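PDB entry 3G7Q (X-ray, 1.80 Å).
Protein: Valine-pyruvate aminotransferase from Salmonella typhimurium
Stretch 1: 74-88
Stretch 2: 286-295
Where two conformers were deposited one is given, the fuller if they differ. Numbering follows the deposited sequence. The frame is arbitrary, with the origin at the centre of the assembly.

Stretch 1, residues 74-88: PQGKTALLNALAVLL
Stretch 2 286-295: GPAMMCEMIK

Two helices, 77-88 and 286-295, run in the same general direction, their axes crossing at 37° and approaching to 9.0 Å. Both have phi/psi near -60/-45 and i to i+4 backbone hydrogen bonds, such as Leu-84 N to Leu-80 O at 2.8 Å. Gly-76 occupies the N-cap position of the first (phi/psi -84/-171); Gln-75 before it is in the loop, at phi/psi -122/35. CA atoms pair Gln-75 with Ala-288 (4.8 Å) and Leu-80 with Cys-291 (5.6 Å), and 587 Å² is buried in all.

Apolar packing dominates, as two interlocking knobs. Leu-80 (chi1 t, chi2 p) sits among Pro-287, Met-290, Cys-291 and Ile-294: its CD2 lies 3.6 Å from Pro-287 CB, its CD1 3.7 Å from Met-290 CB. In return Ile-294 (m, t) enters the hole formed by Leu-80, Ala-83, Leu-84 and Leu-87; its CD1 is 4.1 Å from Ala-83 CB, the methyl forming part of the wall of the hole, and 4.2 Å from Leu-87 CD2. Selenomethionine Met-290 (m, t, p) reaches Leu-84 CD2 with its CE at 3.6 Å. The compact thiol of Cys-291 (m) suits the close approach, its SG 3.8 Å from Leu-80 CB.

Polar contact is confined to the N-terminal end of the first stretch. Gln-75 (m, t, chi3 -53°) donates a hydrogen bond from NE2 to Glu-292 OE1, 3.0 Å, its amide NH2 matching the buried carboxylate acceptor. Glu-292 adopts t, p, so its end comes nearer although its CA-to-CB bond points sideways. Ala-288 CA makes a CA-H...O contact with Gln-75 O at 3.5 Å.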

# COMPACT_ATOMS: atom_id res chain seq x y z
N PRO A 74 16.87 -3.85 10.42
CA PRO A 74 17.83 -4.93 10.14
C PRO A 74 17.25 -6.10 9.35
O PRO A 74 18.01 -6.87 8.76
CB PRO A 74 18.24 -5.42 11.54
CG PRO A 74 17.96 -4.28 12.43
CD PRO A 74 16.75 -3.60 11.87
N GLN A 75 15.94 -6.28 9.41
CA GLN A 75 15.26 -7.30 8.62
C GLN A 75 14.21 -6.62 7.74
O GLN A 75 13.14 -7.17 7.47
CB GLN A 75 14.61 -8.34 9.51
CG GLN A 75 15.59 -9.13 10.33
CD GLN A 75 14.89 -10.20 11.12
OE1 GLN A 75 13.93 -9.91 11.85
NE2 GLN A 75 15.36 -11.45 11.00
N GLY A 76 14.57 -5.41 7.29
CA GLY A 76 13.69 -4.59 6.47
C GLY A 76 13.78 -4.97 5.01
O GLY A 76 14.39 -6.00 4.67
N LYS A 77 13.16 -4.14 4.17
CA LYS A 77 13.17 -4.33 2.73
C LYS A 77 14.55 -4.74 2.23
O LYS A 77 14.68 -5.75 1.54
CB LYS A 77 12.70 -3.06 2.00
N THR A 78 15.59 -4.03 2.64
CA THR A 78 16.95 -4.34 2.17
C THR A 78 17.48 -5.73 2.54
O THR A 78 18.03 -6.45 1.68
CB THR A 78 17.95 -3.27 2.64
OG1 THR A 78 17.47 -1.98 2.22
CG2 THR A 78 19.35 -3.52 2.07
N ALA A 79 17.33 -6.13 3.80
CA ALA A 79 17.79 -7.45 4.22
C ALA A 79 17.00 -8.53 3.46
O ALA A 79 17.56 -9.57 3.09
CB ALA A 79 17.62 -7.62 5.72
N LEU A 80 15.72 -8.27 3.23
CA LEU A 80 14.86 -9.23 2.52
C LEU A 80 15.23 -9.34 1.04
O LEU A 80 15.21 -10.44 0.49
CB LEU A 80 13.39 -8.86 2.67
CG LEU A 80 12.40 -9.79 1.96
CD1 LEU A 80 12.55 -11.22 2.46
CD2 LEU A 80 10.97 -9.31 2.11
N LEU A 81 15.53 -8.23 0.38
CA LEU A 81 15.96 -8.30 -1.02
C LEU A 81 17.17 -9.22 -1.14
O LEU A 81 17.22 -10.04 -2.07
CB LEU A 81 16.27 -6.92 -1.61
CG LEU A 81 15.13 -5.89 -1.71
CD1 LEU A 81 15.64 -4.67 -2.46
CD2 LEU A 81 13.87 -6.44 -2.37
N ASN A 82 18.12 -9.10 -0.22
CA ASN A 82 19.30 -9.95 -0.19
C ASN A 82 18.96 -11.41 0.09
O ASN A 82 19.50 -12.32 -0.55
CB ASN A 82 20.32 -9.50 0.88
CG ASN A 82 20.96 -8.16 0.56
OD1 ASN A 82 20.78 -7.60 -0.52
ND2 ASN A 82 21.73 -7.64 1.51
N ALA A 83 18.07 -11.64 1.05
CA ALA A 83 17.65 -12.98 1.45
C ALA A 83 16.90 -13.71 0.34
O ALA A 83 17.17 -14.89 0.06
CB ALA A 83 16.78 -12.92 2.71
N LEU A 84 15.98 -13.01 -0.30
CA LEU A 84 15.23 -13.57 -1.42
C LEU A 84 16.14 -13.87 -2.61
O LEU A 84 15.97 -14.89 -3.29
CB LEU A 84 14.13 -12.62 -1.87
CG LEU A 84 12.86 -12.52 -1.04
CD1 LEU A 84 12.01 -11.30 -1.47
CD2 LEU A 84 12.06 -13.80 -1.14
N ALA A 85 17.08 -12.98 -2.89
CA ALA A 85 18.05 -13.19 -3.96
C ALA A 85 18.84 -14.48 -3.70
O ALA A 85 18.91 -15.35 -4.58
CB ALA A 85 18.99 -11.98 -4.14
N VAL A 86 19.41 -14.60 -2.50
CA VAL A 86 20.18 -15.80 -2.14
C VAL A 86 19.30 -17.05 -2.23
O VAL A 86 19.73 -18.07 -2.78
CB VAL A 86 20.84 -15.67 -0.75
CG1 VAL A 86 21.49 -16.96 -0.33
CG2 VAL A 86 21.89 -14.55 -0.77
N LEU A 87 18.07 -16.97 -1.74
CA LEU A 87 17.15 -18.10 -1.79
C LEU A 87 16.92 -18.59 -3.22
O LEU A 87 17.00 -19.81 -3.49
CB LEU A 87 15.79 -17.72 -1.20
CG LEU A 87 14.68 -18.77 -1.25
CD1 LEU A 87 15.04 -19.93 -0.33
CD2 LEU A 87 13.33 -18.15 -0.86
N LEU A 88 16.60 -17.65 -4.11
CA LEU A 88 16.28 -18.03 -5.50
C LEU A 88 17.52 -18.49 -6.27
O LEU A 88 17.45 -19.44 -7.06
CB LEU A 88 15.55 -16.89 -6.22
CG LEU A 88 14.16 -16.55 -5.67
CD1 LEU A 88 13.63 -15.29 -6.38
CD2 LEU A 88 13.13 -17.72 -5.76
N GLY A 286 5.93 -8.35 7.72
CA GLY A 286 6.01 -9.36 6.64
C GLY A 286 7.44 -9.64 6.22
O GLY A 286 7.90 -10.78 6.32
N PRO A 287 8.15 -8.61 5.73
CA PRO A 287 9.55 -8.81 5.39
C PRO A 287 10.40 -9.41 6.51
O PRO A 287 11.24 -10.28 6.22
CB PRO A 287 10.04 -7.40 5.03
CG PRO A 287 8.81 -6.67 4.61
CD PRO A 287 7.69 -7.25 5.39
N ALA A 288 10.18 -9.00 7.76
CA ALA A 288 10.97 -9.52 8.88
C ALA A 288 10.68 -11.00 9.09
O ALA A 288 11.61 -11.80 9.29
CB ALA A 288 10.72 -8.70 10.18
N MSE A 289 9.41 -11.37 9.03
CA MSE A 289 9.03 -12.77 9.18
C MSE A 289 9.62 -13.62 8.06
O MSE A 289 10.09 -14.72 8.30
CB MSE A 289 7.51 -12.93 9.22
CG MSE A 289 6.94 -12.35 10.51
SE MSE A 289 5.03 -12.43 10.48
CE MSE A 289 4.74 -14.33 10.98
N MSE A 290 9.58 -13.11 6.83
CA MSE A 290 10.17 -13.83 5.70
C MSE A 290 11.67 -14.01 5.88
O MSE A 290 12.20 -15.09 5.63
CB MSE A 290 9.95 -13.09 4.39
CG MSE A 290 8.56 -13.18 3.86
SE MSE A 290 8.56 -12.65 1.98
CE MSE A 290 9.60 -13.67 1.46
N CYS A 291 12.36 -12.95 6.29
CA CYS A 291 13.80 -13.05 6.52
C CYS A 291 14.11 -14.18 7.51
O CYS A 291 15.02 -14.98 7.30
CB CYS A 291 14.40 -11.77 7.07
SG CYS A 291 14.71 -10.47 5.90
N GLU A 292 13.33 -14.22 8.58
CA GLU A 292 13.51 -15.21 9.62
C GLU A 292 13.21 -16.61 9.11
O GLU A 292 13.97 -17.54 9.39
CB GLU A 292 12.63 -14.86 10.82
CG GLU A 292 12.99 -15.51 12.11
CD GLU A 292 14.42 -15.18 12.58
OE1 GLU A 292 14.97 -14.09 12.32
OE2 GLU A 292 14.99 -16.09 13.19
N MSE A 293 12.11 -16.77 8.36
CA MSE A 293 11.78 -18.09 7.82
C MSE A 293 12.85 -18.58 6.85
O MSE A 293 13.18 -19.77 6.84
CB MSE A 293 10.40 -18.09 7.14
CG MSE A 293 9.27 -17.94 8.14
SE MSE A 293 7.53 -18.07 7.31
CE MSE A 293 7.59 -16.41 6.41
N ILE A 294 13.40 -17.67 6.04
CA ILE A 294 14.46 -18.04 5.09
C ILE A 294 15.72 -18.45 5.84
O ILE A 294 16.34 -19.47 5.54
CB ILE A 294 14.75 -16.91 4.10
CG1 ILE A 294 13.57 -16.75 3.15
CG2 ILE A 294 16.04 -17.18 3.31
CD1 ILE A 294 13.58 -15.46 2.35
N LYS A 295 16.09 -17.65 6.84
CA LYS A 295 17.26 -17.94 7.69
C LYS A 295 17.16 -19.28 8.40
O LYS A 295 18.15 -20.01 8.52
CB LYS A 295 17.39 -16.83 8.74
CG LYS A 295 18.55 -16.97 9.71
CD LYS A 295 18.57 -15.80 10.70